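Long-range contacts in putative fimbrium tip subunit Fim1F (Parabacteroides distasonis, PDB 3R4R), which is a putative component of the tip of fimbriae, the cell-surface filaments that mediate adhesion and biofilm formation: residues A[49-54]-A[98-103]; A[102-107]-A[142-147]; A[171-176]-A[264-269]; A[197-202]-A[217-222]. All blocks are in the same frame, centred on the assembly; numbering follows the deposited sequence.

In the fold
Contacts 1 and 2 share strand 96-104, which pairs with strand 46-52 on one edge and with strand 144-152 on the other; both are buried and both are antiparallel. Contact 1 is mostly apolar, whereas contact 2 ends in two side-chain donors on one carbonyl oxygen. Contact 3 lies about 33 Å from contact 1, centre to centre, on the far side of the chain's centre. It is parallel, partly buried, and carries charged and aromatic side chains on one face. Contact 4 is nested in the chain between the two strands of contact 3. It is short, partly buried and bridged by water.

Contact 1: A[49-54]-A[98-103]; sequences VAVFDK and VSVLVV
Val49 meets two valines of strand 96-104 through different branches. Its CG1, anti to the backbone N (chi1 173°), touches CG2 of Val100 at 3.7 Å. Its CG2 lies alongside the valine of its own antiparallel pair, 4.0 Å from CG2 of Val102. Ala50 forms a hydrogen-bonded pair with Leu101: Ala50 N gives to Leu101 O, and Leu101 N gives to Ala50 O, both at 2.9 Å. Val51 returns to the face of Val49, and its CG1 packs at an angle against CB of Val98, 4.0 Å away. Phe52 makes the next hydrogen-bonded pair, with Ser99. Its N binds Ser99 O at 2.9 Å, and Ser99 N binds Phe52 O at 3.1 Å. The phenyl ring turns an edge to strand 96-104, with CE2 3.9 Å from CB of Leu101, which lies in the ring plane. Tyr120 and Tyr127 also meet this ring. Asp53 points away from strand 96-104, and its OD1 accepts from the N of Lys57 in the turn that follows. Each face thus has its own chemistry. Val49, Val51, Val100 and Val102 make a purely aliphatic surface; Leu18 of strand 12-21 packs on Val49 and Val100, and Leu20 on Val102. Ala50, Phe52, Ser99 and Leu101 make a mixed one next to tyrosines. The polar backbone between them is paired strand to strand, as suits a buried beta sheet.

Contact 2: A[102-107]-A[142-147]; sequences VVANAN and LVKIGK. With EDO (1,2-ethanediol), chain I.
Asn105 reaches across to the carbonyl of Leu142 with its amide nitrogen. ND2 lies 2.7 Å from Leu142 O, which sits in the plane of the amide but is met from above the carbonyl plane. Lys144 NZ binds the same oxygen at 2.8 Å from the opposite face, so Leu142 O is gripped by two donors. Both side chains have further partners: Asn105 OD1 accepts from Gln45 N, ND2 also gives to Thr43 O, and NZ gives to Gln167 OE1 and Glu41 O. The ammonium would probably polarise the shared carbonyl. An alanine in place of Asn105 would probably leave Leu142 O with Lys144 as its one side-chain donor here, and Gln45 N without its mate. Beside this shared carbonyl the backbones pair antiparallel. Ala104 N gives to Lys144 O at 2.8 Å, nearly straight at 173°, while the return bond from Lys144 N to Ala104 O is longer, 3.2 Å. Val102 and Gly146 form the next hydrogen-bonded pair. Between the two pairs, Val103 CG1 lies beside CG2 of Ile145 at 4.0 Å. At the far end the poorly ordered Lys147 has NZ 2.8 Å from O1 of a 1,2-ethanediol, probably from the crystallisation liquor, in a hydrogen bond to be read with caution. Strand 96-104 is here flanked by strand 46-52 and strand 144-152, and strand 144-152 pairs in turn with strand 161-179.

Contact 3: A[171-176]-A[264-269]; sequences KIEYTG and GNYYRI
Lys171 and Tyr266 form one of four parallel bridges between strands 161-179 and 266-273. Segments 171-176 and 264-269 both lie in the Fim1F C-terminal family region, which belongs to the transthyretin clan, and the protein is described as transthyretin-like. The lysine chain runs fully extended across the ring. Its CB passes Asn265 O and the ring's CD1. CG comes beside CD1, and CD lies over it, 3.6 Å from Tyr266 CD1. CE lies over the face, offset toward the rim, as a CH-pi contact 4.1 Å from the centroid of the Tyr266 ring. NZ makes a cation-pi contact, 4.3 Å from the same centroid and 8° from the ring normal. Glu41 also holds NZ in a salt bridge. The Tyr266 hydroxyl gives to Glu173 OE1 at 2.5 Å, nearly along the C-O axis of the acceptor. Carboxylate and ring planes are 16° apart. Arg268 NE makes a long salt bridge of 3.6 Å to Glu173 OE1 and a weak bond to the tyrosine hydroxyl. An alanine in place of Tyr266 would probably leave the lysine chain without the face it lies on and Glu173 without its hydroxyl donor. On the other face, Ile172 CG2 packs against CD1 of Ile269 at 4.0 Å. Ile269 also touches Trp280 and Leu282 of strand 278-284. Within the two segments the backbone bonds run from Lys171 N, bonded to Asn265 O, to Thr175. There Ile269 O accepts twice from the same face: from Thr175 N at 2.9 Å and from Thr175 OG1 at 3.2 Å.

Contact 4: A[197-202]-A[217-222]; sequences LNASSK and SDLAYP
Ala199 and Ser217 meet at the tight part of this contact. Ala199 N gives to Ser217 O at 2.8 Å, and the hydroxyls of Ser200 and Ser217 share a hydrogen bond with OG to OG 2.7 Å. Ala199 CB packs beside both Ser217 OG and Leu219 CB. Asn198 organises the turn here. Its CG is anti to its backbone N (chi1 -176°), and OD1 takes two N-H groups from opposite faces of its plane. One is Ser217 N, at 3.2 Å from Asn198 OD1. The other is Ser200 N, at 2.8 Å from the same atom, which closes an Asx turn. Asn198 ND2 is held by the carbonyls of Ala215 and Glu233, so both ends of the amide are fixed. Toward Leu197 the pairing loosens. Leu219 N gives to Leu197 O in a bent bond of 146°, from above the carbonyl plane. The leucines still touch, CB of Leu197 being 3.8 Å from CB of Leu219. Two waters bridge this side: one molecule accepts from Leu197 N and donates to Leu219 O, 2.7 Å away. A second donates to Leu197 O and to OD1 of the exposed Asp218. The short, weakly bonded strand 218-219 lies against strand 191-202 in an antiparallel sheet. Strand 191-202 also pairs with strands 131-132 and 240-246, while Leu197 packs on Phe229 and Thr231 of strand 228-232.

Contact 1: A[49-54]-A[98-103]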
loop_
_atom_site.group_PDB
_atom_site.type_symbol
_atom_site.label_atom_id
_atom_site.label_comp_id
_atom_site.label_asym_id
_atom_site.label_seq_id
_atom_site.Cartn_x
_atom_site.Cartn_y
_atom_site.Cartn_z
ATOM N N VAL A 49 3.330 5.188 14.240
ATOM C CA VAL A 49 2.007 5.091 14.854
ATOM C C VAL A 49 1.693 6.452 15.455
ATOM O O VAL A 49 2.519 7.033 16.156
ATOM C CB VAL A 49 1.925 3.925 15.889
ATOM C CG1 VAL A 49 0.610 3.936 16.658
ATOM C CG2 VAL A 49 2.140 2.576 15.208
ATOM N N ALA A 50 0.532 6.979 15.110
ATOM C CA ALA A 50 0.069 8.271 15.579
ATOM C C ALA A 50 -1.269 8.112 16.278
ATOM O O ALA A 50 -2.113 7.363 15.793
ATOM C CB ALA A 50 -0.032 9.247 14.404
ATOM N N VAL A 51 -1.456 8.787 17.427
ATOM C CA VAL A 51 -2.700 8.773 18.214
ATOM C C VAL A 51 -3.240 10.213 18.261
ATOM O O VAL A 51 -2.498 11.144 18.592
ATOM C CB VAL A 51 -2.523 8.160 19.643
ATOM C CG1 VAL A 51 -3.813 8.232 20.448
ATOM C CG2 VAL A 51 -2.028 6.715 19.569
ATOM N N PHE A 52 -4.525 10.381 17.915
ATOM C CA PHE A 52 -5.183 11.687 17.842
ATOM C C PHE A 52 -6.393 11.776 18.731
ATOM O O PHE A 52 -7.098 10.776 18.879
ATOM C CB PHE A 52 -5.643 11.989 16.397
ATOM C CG PHE A 52 -4.586 11.888 15.338
ATOM C CD1 PHE A 52 -3.829 12.998 14.981
ATOM C CD2 PHE A 52 -4.374 10.691 14.655
ATOM C CE1 PHE A 52 -2.852 12.907 13.991
ATOM C CE2 PHE A 52 -3.399 10.599 13.660
ATOM C CZ PHE A 52 -2.644 11.706 13.335
ATOM N N ASP A 53 -6.715 13.000 19.210
ATOM C CA ASP A 53 -7.932 13.223 19.995
ATOM C C ASP A 53 -9.141 13.417 19.033
ATOM O O ASP A 53 -8.978 13.309 17.813
ATOM C CB ASP A 53 -7.780 14.416 20.976
ATOM C CG ASP A 53 -7.468 15.800 20.412
ATOM O OD1 ASP A 53 -7.736 16.035 19.217
ATOM O OD2 ASP A 53 -7.071 16.682 21.201
ATOM N N LYS A 54 -10.335 13.712 19.580
ATOM C CA LYS A 54 -11.559 13.909 18.803
ATOM C C LYS A 54 -11.433 15.102 17.816
ATOM O O LYS A 54 -12.064 15.073 16.761
ATOM C CB LYS A 54 -12.777 14.133 19.735
ATOM C CG LYS A 54 -12.767 15.379 20.612
ATOM C CD LYS A 54 -14.123 15.565 21.295
ATOM C CE LYS A 54 -14.245 16.848 22.085
ATOM N NZ LYS A 54 -15.602 16.988 22.695
ATOM N N VAL A 98 -10.330 8.135 21.058
ATOM C CA VAL A 98 -9.173 8.516 20.225
ATOM C C VAL A 98 -9.125 7.679 18.911
ATOM O O VAL A 98 -9.843 6.699 18.771
ATOM C CB VAL A 98 -7.820 8.376 21.007
ATOM C CG1 VAL A 98 -7.655 9.471 22.051
ATOM C CG2 VAL A 98 -7.655 6.996 21.635
ATOM N N SER A 99 -8.291 8.102 17.952
ATOM C CA SER A 99 -8.072 7.348 16.710
ATOM C C SER A 99 -6.561 7.103 16.535
ATOM O O SER A 99 -5.736 7.965 16.887
ATOM C CB SER A 99 -8.677 8.028 15.474
ATOM O OG SER A 99 -7.941 9.122 14.966
ATOM N N VAL A 100 -6.210 5.911 16.024
ATOM C CA VAL A 100 -4.825 5.521 15.809
ATOM C C VAL A 100 -4.615 5.266 14.290
ATOM O O VAL A 100 -5.364 4.521 13.674
ATOM C CB VAL A 100 -4.421 4.296 16.696
ATOM C CG1 VAL A 100 -5.447 3.165 16.650
ATOM C CG2 VAL A 100 -3.028 3.774 16.356
ATOM N N LEU A 101 -3.615 5.953 13.707
ATOM C CA LEU A 101 -3.170 5.864 12.302
ATOM C C LEU A 101 -1.783 5.200 12.227
ATOM O O LEU A 101 -0.868 5.606 12.942
ATOM C CB LEU A 101 -3.133 7.267 11.620
ATOM C CG LEU A 101 -2.634 7.298 10.154
ATOM C CD1 LEU A 101 -3.708 6.846 9.203
ATOM C CD2 LEU A 101 -2.204 8.675 9.751
ATOM N N VAL A 102 -1.630 4.189 11.369
ATOM C CA VAL A 102 -0.352 3.483 11.234
ATOM C C VAL A 102 0.172 3.640 9.789
ATOM O O VAL A 102 -0.574 3.405 8.841
ATOM C CB VAL A 102 -0.521 1.983 11.632
ATOM C CG1 VAL A 102 0.791 1.214 11.494
ATOM C CG2 VAL A 102 -1.086 1.835 13.048
ATOM N N VAL A 103 1.420 4.084 9.629
ATOM C CA VAL A 103 2.079 4.160 8.320
ATOM C C VAL A 103 3.260 3.191 8.389
ATOM O O VAL A 103 4.188 3.420 9.165
ATOM C CB VAL A 103 2.494 5.569 7.831
ATOM C CG1 VAL A 103 3.122 5.498 6.426
ATOM C CG2 VAL A 103 1.314 6.530 7.843
#

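Contact 2: A[102-107]-A[142-147]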
loop_
_atom_site.group_PDB
_atom_site.type_symbol
_atom_site.label_atom_id
_atom_site.label_comp_id
_atom_site.label_asym_id
_atom_site.label_seq_id
_atom_site.Cartn_x
_atom_site.Cartn_y
_atom_site.Cartn_z
ATOM N N VAL A 102 -1.630 4.189 11.369
ATOM C CA VAL A 102 -0.352 3.483 11.234
ATOM C C VAL A 102 0.172 3.640 9.789
ATOM O O VAL A 102 -0.574 3.405 8.841
ATOM C CB VAL A 102 -0.521 1.983 11.632
ATOM C CG1 VAL A 102 0.791 1.214 11.494
ATOM C CG2 VAL A 102 -1.086 1.835 13.048
ATOM N N VAL A 103 1.420 4.084 9.629
ATOM C CA VAL A 103 2.079 4.160 8.320
ATOM C C VAL A 103 3.260 3.191 8.389
ATOM O O VAL A 103 4.188 3.420 9.165
ATOM C CB VAL A 103 2.494 5.569 7.831
ATOM C CG1 VAL A 103 3.122 5.498 6.426
ATOM C CG2 VAL A 103 1.314 6.530 7.843
ATOM N N ALA A 104 3.197 2.078 7.639
ATOM C CA ALA A 104 4.242 1.061 7.678
ATOM C C ALA A 104 5.222 1.199 6.510
ATOM O O ALA A 104 4.810 1.505 5.399
ATOM C CB ALA A 104 3.614 -0.322 7.658
ATOM N N ASN A 105 6.525 0.964 6.797
ATOM C CA ASN A 105 7.706 0.886 5.909
ATOM C C ASN A 105 8.027 2.194 5.192
ATOM O O ASN A 105 8.628 2.156 4.112
ATOM C CB ASN A 105 7.521 -0.208 4.845
ATOM C CG ASN A 105 7.458 -1.603 5.398
ATOM O OD1 ASN A 105 8.092 -1.950 6.395
ATOM N ND2 ASN A 105 6.819 -2.459 4.680
ATOM N N ALA A 106 7.776 3.349 5.851
ATOM C CA ALA A 106 8.052 4.696 5.291
ATOM C C ALA A 106 9.025 5.501 6.185
ATOM O O ALA A 106 9.434 6.596 5.804
ATOM C CB ALA A 106 6.755 5.455 5.121
ATOM N N ASN A 107 9.439 4.942 7.335
ATOM C CA ASN A 107 10.391 5.597 8.240
ATOM C C ASN A 107 11.771 5.757 7.607
ATOM O O ASN A 107 12.107 5.068 6.654
ATOM C CB ASN A 107 10.567 4.806 9.582
ATOM C CG ASN A 107 9.371 4.650 10.485
ATOM O OD1 ASN A 107 8.283 5.161 10.228
ATOM N ND2 ASN A 107 9.557 3.920 11.582
ATOM N N LEU A 142 7.298 -2.484 1.204
ATOM C CA LEU A 142 6.113 -1.875 0.584
ATOM C C LEU A 142 5.303 -1.140 1.655
ATOM O O LEU A 142 5.083 -1.687 2.737
ATOM C CB LEU A 142 5.242 -2.913 -0.144
ATOM C CG LEU A 142 5.838 -3.572 -1.402
ATOM C CD1 LEU A 142 4.996 -4.778 -1.844
ATOM C CD2 LEU A 142 6.117 -2.556 -2.520
ATOM N N VAL A 143 4.872 0.089 1.366
ATOM C CA VAL A 143 4.184 0.916 2.338
ATOM C C VAL A 143 2.731 0.437 2.469
ATOM O O VAL A 143 2.039 0.200 1.465
ATOM C CB VAL A 143 4.266 2.441 1.981
ATOM C CG1 VAL A 143 3.422 3.295 2.922
ATOM C CG2 VAL A 143 5.717 2.927 1.987
ATOM N N LYS A 144 2.289 0.314 3.747
ATOM C CA LYS A 144 0.928 -0.048 4.157
ATOM C C LYS A 144 0.393 1.025 5.101
ATOM O O LYS A 144 1.175 1.642 5.826
ATOM C CB LYS A 144 0.860 -1.441 4.810
ATOM C CG LYS A 144 1.381 -2.609 3.968
ATOM C CD LYS A 144 2.609 -3.218 4.639
ATOM C CE LYS A 144 3.157 -4.455 3.941
ATOM N NZ LYS A 144 3.762 -4.156 2.610
ATOM N N ILE A 145 -0.917 1.299 5.060
ATOM C CA ILE A 145 -1.504 2.331 5.926
ATOM C C ILE A 145 -2.867 1.822 6.478
ATOM O O ILE A 145 -3.566 1.079 5.811
ATOM C CB ILE A 145 -1.658 3.726 5.205
ATOM C CG1 ILE A 145 -2.625 3.650 3.985
ATOM C CG2 ILE A 145 -0.294 4.345 4.799
ATOM C CD1 ILE A 145 -3.004 5.007 3.414
ATOM N N GLY A 146 -3.208 2.236 7.691
ATOM C CA GLY A 146 -4.462 1.863 8.335
ATOM C C GLY A 146 -4.889 2.845 9.404
ATOM O O GLY A 146 -4.052 3.559 9.945
ATOM N N LYS A 147 -6.196 2.878 9.729
ATOM C CA LYS A 147 -6.742 3.759 10.778
ATOM C C LYS A 147 -7.876 3.056 11.558
ATOM O O LYS A 147 -8.735 2.408 10.955
ATOM C CB LYS A 147 -7.256 5.090 10.192
ATOM C CG LYS A 147 -7.439 6.196 11.236
ATOM C CD LYS A 147 -7.927 7.544 10.661
ATOM C CE LYS A 147 -9.407 7.656 10.323
ATOM N NZ LYS A 147 -9.869 6.695 9.281
HETATM C C1 EDO I . -11.477 8.706 6.945
HETATM O O1 EDO I . -10.092 8.374 7.069
HETATM C C2 EDO I . -11.896 9.609 8.103
HETATM O O2 EDO I . -13.290 9.920 7.979
#

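Contact 3: A[171-176]-A[264-269]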
loop_
_atom_site.group_PDB
_atom_site.type_symbol
_atom_site.label_atom_id
_atom_site.label_comp_id
_atom_site.label_asym_id
_atom_site.label_seq_id
_atom_site.Cartn_x
_atom_site.Cartn_y
_atom_site.Cartn_z
ATOM N N LYS A 171 -0.197 -4.174 -7.193
ATOM C CA LYS A 171 0.722 -5.203 -7.665
ATOM C C LYS A 171 0.316 -5.609 -9.087
ATOM O O LYS A 171 -0.849 -5.926 -9.339
ATOM C CB LYS A 171 0.729 -6.401 -6.690
ATOM C CG LYS A 171 1.638 -7.585 -7.094
ATOM C CD LYS A 171 1.473 -8.755 -6.110
ATOM C CE LYS A 171 2.276 -9.968 -6.493
ATOM N NZ LYS A 171 2.109 -11.064 -5.499
ATOM N N ILE A 172 1.267 -5.551 -10.023
ATOM C CA ILE A 172 0.985 -5.867 -11.445
ATOM C C ILE A 172 1.935 -6.968 -11.934
ATOM O O ILE A 172 3.154 -6.806 -11.860
ATOM C CB ILE A 172 1.089 -4.602 -12.373
ATOM C CG1 ILE A 172 0.280 -3.387 -11.839
ATOM C CG2 ILE A 172 0.709 -4.944 -13.835
ATOM C CD1 ILE A 172 0.539 -2.086 -12.663
ATOM N N GLU A 173 1.370 -8.087 -12.435
ATOM C CA GLU A 173 2.145 -9.187 -13.003
ATOM C C GLU A 173 1.862 -9.332 -14.516
ATOM O O GLU A 173 0.731 -9.606 -14.895
ATOM C CB GLU A 173 1.838 -10.512 -12.273
ATOM C CG GLU A 173 2.674 -11.689 -12.794
ATOM C CD GLU A 173 2.419 -13.080 -12.237
ATOM O OE1 GLU A 173 1.385 -13.282 -11.558
ATOM O OE2 GLU A 173 3.236 -13.985 -12.525
ATOM N N TYR A 174 2.869 -9.136 -15.373
ATOM C CA TYR A 174 2.729 -9.403 -16.812
ATOM C C TYR A 174 2.986 -10.893 -17.010
ATOM O O TYR A 174 4.062 -11.369 -16.644
ATOM C CB TYR A 174 3.648 -8.513 -17.675
ATOM C CG TYR A 174 3.811 -8.993 -19.106
ATOM C CD1 TYR A 174 2.798 -8.813 -20.042
ATOM C CD2 TYR A 174 5.000 -9.569 -19.536
ATOM C CE1 TYR A 174 2.952 -9.225 -21.366
ATOM C CE2 TYR A 174 5.165 -9.991 -20.856
ATOM C CZ TYR A 174 4.140 -9.812 -21.770
ATOM O OH TYR A 174 4.297 -10.238 -23.066
ATOM N N THR A 175 1.987 -11.640 -17.515
ATOM C CA THR A 175 2.083 -13.100 -17.615
ATOM C C THR A 175 2.327 -13.592 -19.068
ATOM O O THR A 175 2.341 -14.803 -19.285
ATOM C CB THR A 175 0.811 -13.759 -17.057
ATOM O OG1 THR A 175 -0.347 -13.271 -17.752
ATOM C CG2 THR A 175 0.660 -13.540 -15.559
ATOM N N GLY A 176 2.619 -12.687 -20.006
ATOM C CA GLY A 176 2.957 -13.064 -21.373
ATOM C C GLY A 176 1.863 -12.892 -22.394
ATOM O O GLY A 176 0.837 -12.263 -22.117
ATOM N N GLY A 264 -3.902 -1.765 -3.083
ATOM C CA GLY A 264 -4.380 -2.924 -2.353
ATOM C C GLY A 264 -4.966 -3.989 -3.235
ATOM O O GLY A 264 -5.700 -4.839 -2.739
ATOM N N ASN A 265 -4.649 -3.946 -4.543
ATOM C CA ASN A 265 -5.128 -4.934 -5.504
ATOM C C ASN A 265 -3.959 -5.590 -6.268
ATOM O O ASN A 265 -2.888 -4.996 -6.378
ATOM C CB ASN A 265 -6.112 -4.303 -6.495
ATOM C CG ASN A 265 -7.437 -3.887 -5.902
ATOM O OD1 ASN A 265 -8.354 -4.691 -5.740
ATOM N ND2 ASN A 265 -7.580 -2.614 -5.624
ATOM N N TYR A 266 -4.170 -6.818 -6.761
ATOM C CA TYR A 266 -3.200 -7.606 -7.536
ATOM C C TYR A 266 -3.804 -7.858 -8.912
ATOM O O TYR A 266 -4.935 -8.313 -9.033
ATOM C CB TYR A 266 -2.806 -8.905 -6.785
ATOM C CG TYR A 266 -2.056 -10.001 -7.535
ATOM C CD1 TYR A 266 -1.100 -9.691 -8.502
ATOM C CD2 TYR A 266 -2.183 -11.336 -7.158
ATOM C CE1 TYR A 266 -0.386 -10.694 -9.162
ATOM C CE2 TYR A 266 -1.460 -12.344 -7.793
ATOM C CZ TYR A 266 -0.564 -12.025 -8.798
ATOM O OH TYR A 266 0.122 -13.059 -9.410
ATOM N N TYR A 267 -3.052 -7.477 -9.949
ATOM C CA TYR A 267 -3.458 -7.551 -11.343
ATOM C C TYR A 267 -2.538 -8.427 -12.165
ATOM O O TYR A 267 -1.348 -8.532 -11.863
ATOM C CB TYR A 267 -3.468 -6.143 -11.951
ATOM C CG TYR A 267 -4.388 -5.172 -11.237
ATOM C CD1 TYR A 267 -5.756 -5.154 -11.504
ATOM C CD2 TYR A 267 -3.890 -4.251 -10.314
ATOM C CE1 TYR A 267 -6.611 -4.276 -10.841
ATOM C CE2 TYR A 267 -4.739 -3.365 -9.644
ATOM C CZ TYR A 267 -6.099 -3.376 -9.918
ATOM O OH TYR A 267 -6.961 -2.518 -9.279
ATOM N N ARG A 268 -3.093 -9.047 -13.215
ATOM C CA ARG A 268 -2.348 -9.825 -14.199
ATOM C C ARG A 268 -2.676 -9.320 -15.615
ATOM O O ARG A 268 -3.849 -9.204 -15.973
ATOM C CB ARG A 268 -2.596 -11.349 -14.101
ATOM C CG ARG A 268 -2.199 -12.017 -12.780
ATOM C CD ARG A 268 -2.186 -13.518 -12.958
ATOM N NE ARG A 268 -2.094 -14.265 -11.703
ATOM C CZ ARG A 268 -3.053 -15.055 -11.225
ATOM N NH1 ARG A 268 -4.170 -15.258 -11.921
ATOM N NH2 ARG A 268 -2.877 -15.700 -10.080
ATOM N N ILE A 269 -1.628 -9.019 -16.410
ATOM C CA ILE A 269 -1.746 -8.577 -17.802
ATOM C C ILE A 269 -1.333 -9.744 -18.681
ATOM O O ILE A 269 -0.185 -10.197 -18.674
ATOM C CB ILE A 269 -0.962 -7.278 -18.147
ATOM C CG1 ILE A 269 -1.413 -6.106 -17.254
ATOM C CG2 ILE A 269 -1.116 -6.931 -19.630
ATOM C CD1 ILE A 269 -0.768 -4.734 -17.571
#

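Contact 4: A[197-202]-A[217-222]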
loop_
_atom_site.group_PDB
_atom_site.type_symbol
_atom_site.label_atom_id
_atom_site.label_comp_id
_atom_site.label_asym_id
_atom_site.label_seq_id
_atom_site.Cartn_x
_atom_site.Cartn_y
_atom_site.Cartn_z
ATOM N N LEU A 197 4.784 4.512 -14.395
ATOM C CA LEU A 197 4.600 4.038 -13.013
ATOM C C LEU A 197 4.776 5.227 -12.080
ATOM O O LEU A 197 5.566 6.124 -12.395
ATOM C CB LEU A 197 5.573 2.876 -12.668
ATOM C CG LEU A 197 5.437 1.602 -13.508
ATOM C CD1 LEU A 197 6.545 0.628 -13.213
ATOM C CD2 LEU A 197 4.060 0.938 -13.333
ATOM N N ASN A 198 3.999 5.267 -10.972
ATOM C CA ASN A 198 3.966 6.390 -10.029
ATOM C C ASN A 198 4.766 6.103 -8.771
ATOM O O ASN A 198 4.574 5.069 -8.132
ATOM C CB ASN A 198 2.508 6.703 -9.644
ATOM C CG ASN A 198 2.304 7.912 -8.753
ATOM O OD1 ASN A 198 3.232 8.667 -8.452
ATOM N ND2 ASN A 198 1.067 8.144 -8.338
ATOM N N ALA A 199 5.608 7.076 -8.368
ATOM C CA ALA A 199 6.475 6.989 -7.184
ATOM C C ALA A 199 5.982 7.885 -6.023
ATOM O O ALA A 199 6.526 7.784 -4.943
ATOM C CB ALA A 199 7.893 7.382 -7.559
ATOM N N SER A 200 4.955 8.714 -6.217
ATOM C CA SER A 200 4.428 9.601 -5.158
ATOM C C SER A 200 2.997 9.218 -4.711
ATOM O O SER A 200 2.204 8.695 -5.503
ATOM C CB SER A 200 4.428 11.045 -5.622
ATOM O OG SER A 200 5.766 11.512 -5.686
ATOM N N SER A 201 2.681 9.443 -3.413
ATOM C CA SER A 201 1.352 9.100 -2.896
ATOM C C SER A 201 0.985 9.867 -1.657
ATOM O O SER A 201 1.860 10.313 -0.905
ATOM C CB SER A 201 1.262 7.610 -2.562
ATOM O OG SER A 201 -0.044 7.215 -2.174
ATOM N N LYS A 202 -0.345 9.990 -1.443
ATOM C CA LYS A 202 -0.997 10.497 -0.232
ATOM C C LYS A 202 -1.066 9.301 0.751
ATOM O O LYS A 202 -1.046 8.150 0.306
ATOM C CB LYS A 202 -2.362 11.112 -0.578
ATOM C CG LYS A 202 -2.291 12.395 -1.414
ATOM C CD LYS A 202 -1.920 13.671 -0.584
ATOM C CE LYS A 202 -1.824 14.929 -1.413
ATOM N NZ LYS A 202 -3.103 15.266 -2.110
ATOM N N SER A 217 4.643 11.324 -9.437
ATOM C CA SER A 217 6.037 11.510 -9.871
ATOM C C SER A 217 6.481 10.231 -10.579
ATOM O O SER A 217 5.975 9.159 -10.264
ATOM C CB SER A 217 6.981 11.901 -8.735
ATOM O OG SER A 217 7.267 10.840 -7.849
ATOM N N ASP A 218 7.367 10.348 -11.573
ATOM C CA ASP A 218 7.831 9.208 -12.375
ATOM C C ASP A 218 8.626 8.162 -11.560
ATOM O O ASP A 218 9.593 8.497 -10.870
ATOM C CB ASP A 218 8.728 9.699 -13.533
ATOM C CG ASP A 218 8.016 10.472 -14.632
ATOM O OD1 ASP A 218 6.994 9.956 -15.163
ATOM O OD2 ASP A 218 8.555 11.525 -15.064
ATOM N N LEU A 219 8.236 6.871 -11.731
ATOM C CA LEU A 219 8.882 5.696 -11.142
ATOM C C LEU A 219 9.512 4.896 -12.249
ATOM O O LEU A 219 8.812 4.353 -13.103
ATOM C CB LEU A 219 7.899 4.842 -10.322
ATOM C CG LEU A 219 8.443 3.580 -9.611
ATOM C CD1 LEU A 219 9.505 3.927 -8.566
ATOM C CD2 LEU A 219 7.314 2.840 -8.947
ATOM N N ALA A 220 10.840 4.839 -12.255
ATOM C CA ALA A 220 11.571 4.139 -13.300
ATOM C C ALA A 220 11.327 2.671 -13.249
ATOM O O ALA A 220 11.243 2.092 -12.162
ATOM C CB ALA A 220 13.058 4.403 -13.164
ATOM N N TYR A 221 11.218 2.055 -14.433
ATOM C CA TYR A 221 11.135 0.609 -14.579
ATOM C C TYR A 221 12.528 0.036 -14.336
ATOM O O TYR A 221 13.463 0.480 -15.000
ATOM C CB TYR A 221 10.577 0.242 -15.948
ATOM C CG TYR A 221 10.471 -1.235 -16.227
ATOM C CD1 TYR A 221 9.599 -2.042 -15.497
ATOM C CD2 TYR A 221 11.141 -1.810 -17.307
ATOM C CE1 TYR A 221 9.492 -3.407 -15.759
ATOM C CE2 TYR A 221 10.985 -3.158 -17.622
ATOM C CZ TYR A 221 10.140 -3.949 -16.857
ATOM O OH TYR A 221 9.976 -5.286 -17.158
ATOM N N PRO A 222 12.718 -0.881 -13.356
ATOM C CA PRO A 222 14.073 -1.374 -13.062
ATOM C C PRO A 222 14.796 -1.931 -14.294
ATOM O O PRO A 222 14.178 -2.392 -15.240
ATOM C CB PRO A 222 13.822 -2.483 -12.039
ATOM C CG PRO A 222 12.573 -2.058 -11.346
ATOM C CD PRO A 222 11.727 -1.480 -12.437
HETATM O O HOH W 1 7.554 3.632 -15.431
HETATM O O HOH W 2 6.729 7.189 -14.694
#